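Local coordinates for protein magnesium transporter (Enterococcus faecalis, PDB 2OUX) that transports magnesium ions across the cell membrane as a homodimer, this fragment being the cytosolic part with its N domain and paired CBS domains, at the interface of chains A and B. Sequence-based numbering; all coordinates share one arbitrary frame. Chains: chain A/B, Magnesium transporter.

Contact 1: the interface of chains A and B. Residues chain A 174, 233, 250; chain B 174, 233, 250.
A:Tyr174 and B:Tyr174, which meet face to face across the two-fold axis, sit with A:Leu233 and B:Leu233 in short loop turns of roughly helical backbone conformation, while A:Val250 and B:Val250 each start a helix. The phenol rings of A:Tyr174 and B:Tyr174 are stacked with planes 7° apart, and the side chains run past each other in opposite directions. This offset lays CG of each ring over the centre of the other, so a flat aromatic residue suits a place where the same face packs against its own copy. The hydroxyl OH of B:Tyr174 reaches water 1 at 2.7 Å, in the plane of its ring, and the water passes the contact on to the carbonyl O of A:Tyr174 at 3.2 Å.

The leucines continue the apolar seam; their branched, flexible ends let the two copies adopt unlike rotamers and still reach the opposite ring. CG of A:Leu233 lies between backbone N and carbonyl carbon (chi1 57°), and its CD2 comes to the B:Tyr174 ring at CE2, 3.9 Å. B:Leu233 has CG anti to the carbonyl carbon (chi1 -62°) and sends CD1 to CD2 of A:Tyr174, 3.8 Å, and CD2 to CB of A:Leu233. Beyond them the compact valines meet tip to tip, CG2 of A:Val250 and CG2 of B:Val250 being 3.8 Å apart.

In the fold, A:Tyr174 and A:Leu233 precede strands 175-179 and 234-238 of the two CBS repeats, and A:Val250 follows strand 244-249.

Contact 2: the interface of chains A and B. Residues chain A 173-174, 191-192, 195; chain B 160, 174, 191-192.
B:Tyr174, A:Tyr174 and B:Arg192 bury the most surface here, and their meeting ties each tyrosine tip to the start of a short helix in the partner. The hydroxyl OH of A:Tyr174 accepts a hydrogen bond from the backbone N of B:Arg192, 3.1 Å long and moderately bent, with 141° at the hydrogen. Its twin runs from the backbone N of A:Arg192 to OH of B:Tyr174 over 3.2 Å, somewhat straighter at 152°. In both, the donor lies at the ring edge and in the ring plane. A:Arg192 and B:Arg192 stand in the first turn of their helices, where backbone N-H groups generally have no carbonyl partner within the helix, and a phenol can supply an acceptor from the other chain.

The arginines treat this shared backbone role differently. CG of B:Arg192 is anti to the backbone N, and the chain, extended from CG to NE, crosses A:Ile173 at a slant. The branched isoleucine meets both its methylenes and its guanidinium: CD1 of A:Ile173 touches CG of B:Arg192 at 4.0 Å, and its CG2 sits above one guanidinium face, offset toward the rim. In A:Arg192 CG instead stands between the backbone N and the carbonyl carbon (chi1 67°), which brings it to 3.5 Å from OH of B:Tyr174; a bend at chi3 turns the rest of the chain.

Apolar residues fill the ground between the two bonds. A:Leu191 and B:Leu191 each put CD2 at the edge of the Tyr174 ring of their own chain (A:Tyr174 and B:Tyr174), where it may restrict in-plane shifts. Farther along, B:Met160, present as selenomethionine, has an unbranched side chain that bends at chi2 and chi3 and brings its methyl CE to CB of A:Ile195, 4.1 Å. At the middle of the patch the leucines touch tip to tip, CD2 of A:Leu191 lying 3.6 Å from CD2 of B:Leu191.

Contact 1: the interface of chains A and B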
loop_
_atom_site.group_PDB
_atom_site.type_symbol
_atom_site.label_atom_id
_atom_site.label_comp_id
_atom_site.label_asym_id
_atom_site.label_seq_id
_atom_site.Cartn_x
_atom_site.Cartn_y
_atom_site.Cartn_z
ATOM N N TYR A 174 5.093 1.863 -7.026
ATOM C CA TYR A 174 3.947 2.746 -6.860
ATOM C C TYR A 174 4.305 4.154 -6.440
ATOM O O TYR A 174 3.465 5.047 -6.429
ATOM C CB TYR A 174 2.915 2.096 -5.934
ATOM C CG TYR A 174 2.336 0.851 -6.596
ATOM C CD1 TYR A 174 2.193 0.793 -7.982
ATOM C CD2 TYR A 174 1.983 -0.272 -5.854
ATOM C CE1 TYR A 174 1.723 -0.358 -8.622
ATOM C CE2 TYR A 174 1.507 -1.433 -6.482
ATOM C CZ TYR A 174 1.382 -1.466 -7.872
ATOM O OH TYR A 174 0.937 -2.605 -8.506
ATOM N N LEU A 233 2.080 3.902 1.396
ATOM C CA LEU A 233 2.336 2.470 1.290
ATOM C C LEU A 233 3.845 2.264 1.384
ATOM O O LEU A 233 4.336 1.139 1.443
ATOM C CB LEU A 233 1.772 1.922 -0.024
ATOM C CG LEU A 233 2.255 2.554 -1.331
ATOM C CD1 LEU A 233 3.572 1.903 -1.768
ATOM C CD2 LEU A 233 1.187 2.352 -2.402
ATOM N N VAL A 250 4.627 -0.345 4.015
ATOM C CA VAL A 250 3.535 -0.515 4.959
ATOM C C VAL A 250 3.357 -1.932 5.492
ATOM O O VAL A 250 2.922 -2.117 6.624
ATOM C CB VAL A 250 2.181 -0.037 4.369
ATOM C CG1 VAL A 250 1.703 -0.981 3.259
ATOM C CG2 VAL A 250 1.150 0.053 5.465
ATOM N N TYR B 174 -4.101 0.638 -7.848
ATOM C CA TYR B 174 -2.995 -0.307 -7.850
ATOM C C TYR B 174 -3.394 -1.775 -7.943
ATOM O O TYR B 174 -2.585 -2.631 -8.320
ATOM C CB TYR B 174 -2.084 -0.018 -6.664
ATOM C CG TYR B 174 -1.486 1.372 -6.767
ATOM C CD1 TYR B 174 -1.197 1.928 -8.012
ATOM C CD2 TYR B 174 -1.197 2.129 -5.625
ATOM C CE1 TYR B 174 -0.634 3.198 -8.126
ATOM C CE2 TYR B 174 -0.635 3.407 -5.726
ATOM C CZ TYR B 174 -0.353 3.932 -6.988
ATOM O OH TYR B 174 0.229 5.173 -7.110
ATOM N N LEU B 233 -2.367 -4.248 -0.305
ATOM C CA LEU B 233 -2.581 -2.818 -0.163
ATOM C C LEU B 233 -4.070 -2.668 0.031
ATOM O O LEU B 233 -4.534 -1.701 0.619
ATOM C CB LEU B 233 -2.181 -2.063 -1.428
ATOM C CG LEU B 233 -0.728 -2.117 -1.891
ATOM C CD1 LEU B 233 -0.582 -1.392 -3.221
ATOM C CD2 LEU B 233 0.163 -1.500 -0.827
ATOM N N VAL B 250 -5.368 -0.958 3.230
ATOM C CA VAL B 250 -4.378 -1.111 4.286
ATOM C C VAL B 250 -4.276 0.054 5.274
ATOM O O VAL B 250 -4.094 -0.164 6.473
ATOM C CB VAL B 250 -2.977 -1.424 3.670
ATOM C CG1 VAL B 250 -2.405 -0.194 2.941
ATOM C CG2 VAL B 250 -2.045 -1.934 4.737
HETATM O O HOH W 1 0.977 5.931 -4.585
#

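Contact 2: the interface of chains A and B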
loop_
_atom_site.group_PDB
_atom_site.type_symbol
_atom_site.label_atom_id
_atom_site.label_comp_id
_atom_site.label_asym_id
_atom_site.label_seq_id
_atom_site.Cartn_x
_atom_site.Cartn_y
_atom_site.Cartn_z
ATOM N N ILE A 173 6.868 0.025 -7.161
ATOM C CA ILE A 173 7.073 1.046 -8.165
ATOM C C ILE A 173 5.932 2.036 -8.043
ATOM O O ILE A 173 5.813 2.944 -8.850
ATOM C CB ILE A 173 7.055 0.451 -9.600
ATOM C CG1 ILE A 173 5.646 -0.031 -9.967
ATOM C CG2 ILE A 173 8.050 -0.700 -9.691
ATOM C CD1 ILE A 173 5.470 -0.284 -11.448
ATOM N N TYR A 174 5.093 1.863 -7.026
ATOM C CA TYR A 174 3.947 2.746 -6.860
ATOM C C TYR A 174 4.305 4.154 -6.440
ATOM O O TYR A 174 3.465 5.047 -6.429
ATOM C CB TYR A 174 2.915 2.096 -5.934
ATOM C CG TYR A 174 2.336 0.851 -6.596
ATOM C CD1 TYR A 174 2.193 0.793 -7.982
ATOM C CD2 TYR A 174 1.983 -0.272 -5.854
ATOM C CE1 TYR A 174 1.723 -0.358 -8.622
ATOM C CE2 TYR A 174 1.507 -1.433 -6.482
ATOM C CZ TYR A 174 1.382 -1.466 -7.872
ATOM O OH TYR A 174 0.937 -2.605 -8.506
ATOM N N LEU A 191 2.805 6.644 -8.912
ATOM C CA LEU A 191 2.592 6.069 -10.228
ATOM C C LEU A 191 1.237 6.512 -10.784
ATOM O O LEU A 191 1.096 6.749 -11.988
ATOM C CB LEU A 191 2.658 4.542 -10.173
ATOM C CG LEU A 191 2.517 3.887 -11.550
ATOM C CD1 LEU A 191 3.591 4.446 -12.495
ATOM C CD2 LEU A 191 2.651 2.383 -11.417
ATOM N N ARG A 192 0.248 6.638 -9.902
ATOM C CA ARG A 192 -1.079 7.054 -10.329
ATOM C C ARG A 192 -1.115 8.481 -10.886
ATOM O O ARG A 192 -2.008 8.818 -11.653
ATOM C CB ARG A 192 -2.091 6.905 -9.185
ATOM C CG ARG A 192 -1.908 7.836 -7.986
ATOM C CD ARG A 192 -2.906 7.478 -6.860
ATOM N NE ARG A 192 -4.299 7.708 -7.242
ATOM C CZ ARG A 192 -5.355 7.251 -6.573
ATOM N NH1 ARG A 192 -5.193 6.529 -5.471
ATOM N NH2 ARG A 192 -6.576 7.515 -7.007
ATOM N N ILE A 195 0.986 7.982 -14.616
ATOM C CA ILE A 195 0.268 7.438 -15.763
ATOM C C ILE A 195 -0.754 8.351 -16.433
ATOM O O ILE A 195 -1.149 8.093 -17.578
ATOM C CB ILE A 195 -0.440 6.105 -15.421
ATOM C CG1 ILE A 195 -1.576 6.345 -14.425
ATOM C CG2 ILE A 195 0.570 5.114 -14.867
ATOM C CD1 ILE A 195 -2.513 5.162 -14.298
HETATM N N MSE B 160 -5.787 0.171 -19.334
HETATM C CA MSE B 160 -5.074 1.395 -18.991
HETATM C C MSE B 160 -5.968 2.610 -19.219
HETATM O O MSE B 160 -6.004 3.534 -18.401
HETATM C CB MSE B 160 -3.791 1.524 -19.819
HETATM C CG MSE B 160 -2.643 0.627 -19.353
HETATM SE SE MSE B 160 -2.127 0.868 -17.471
HETATM C CE MSE B 160 -1.560 2.719 -17.534
ATOM N N TYR B 174 -4.101 0.638 -7.848
ATOM C CA TYR B 174 -2.995 -0.307 -7.850
ATOM C C TYR B 174 -3.394 -1.775 -7.943
ATOM O O TYR B 174 -2.585 -2.631 -8.320
ATOM C CB TYR B 174 -2.084 -0.018 -6.664
ATOM C CG TYR B 174 -1.486 1.372 -6.767
ATOM C CD1 TYR B 174 -1.197 1.928 -8.012
ATOM C CD2 TYR B 174 -1.197 2.129 -5.625
ATOM C CE1 TYR B 174 -0.634 3.198 -8.126
ATOM C CE2 TYR B 174 -0.635 3.407 -5.726
ATOM C CZ TYR B 174 -0.353 3.932 -6.988
ATOM O OH TYR B 174 0.229 5.173 -7.110
ATOM N N LEU B 191 -1.699 -2.991 -11.073
ATOM C CA LEU B 191 -1.286 -2.022 -12.083
ATOM C C LEU B 191 0.138 -2.361 -12.502
ATOM O O LEU B 191 0.534 -2.139 -13.653
ATOM C CB LEU B 191 -1.346 -0.587 -11.538
ATOM C CG LEU B 191 -0.692 0.491 -12.420
ATOM C CD1 LEU B 191 -1.284 0.464 -13.840
ATOM C CD2 LEU B 191 -0.876 1.859 -11.782
ATOM N N ARG B 192 0.902 -2.917 -11.567
ATOM C CA ARG B 192 2.275 -3.286 -11.863
ATOM C C ARG B 192 2.361 -4.332 -12.981
ATOM O O ARG B 192 3.243 -4.262 -13.828
ATOM C CB ARG B 192 2.967 -3.809 -10.613
ATOM C CG ARG B 192 4.413 -4.118 -10.853
ATOM C CD ARG B 192 5.138 -4.405 -9.572
ATOM N NE ARG B 192 6.564 -4.542 -9.827
ATOM C CZ ARG B 192 7.476 -4.729 -8.884
ATOM N NH1 ARG B 192 7.103 -4.796 -7.615
ATOM N NH2 ARG B 192 8.755 -4.857 -9.216
HETATM O O HOH W 2 0.977 5.931 -4.585
#

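Contact 1 and contact 2 have centres, taken over their C-alpha atoms, about 11 Å apart, and they share A:Tyr174 and B:Tyr174. The stacked tyrosines are therefore the common element of one continuous dimer surface: contact 1 extends from them into the second CBS repeat, while contact 2 stays within the first. Contact 1 is largely apolar packing supported by water, whereas contact 2 adds direct hydrogen bonds to helix starts. Together they join both CBS repeats of each subunit to the partner, in keeping with the homodimeric state of the transporter, and probably hold the two cytosolic halves in register.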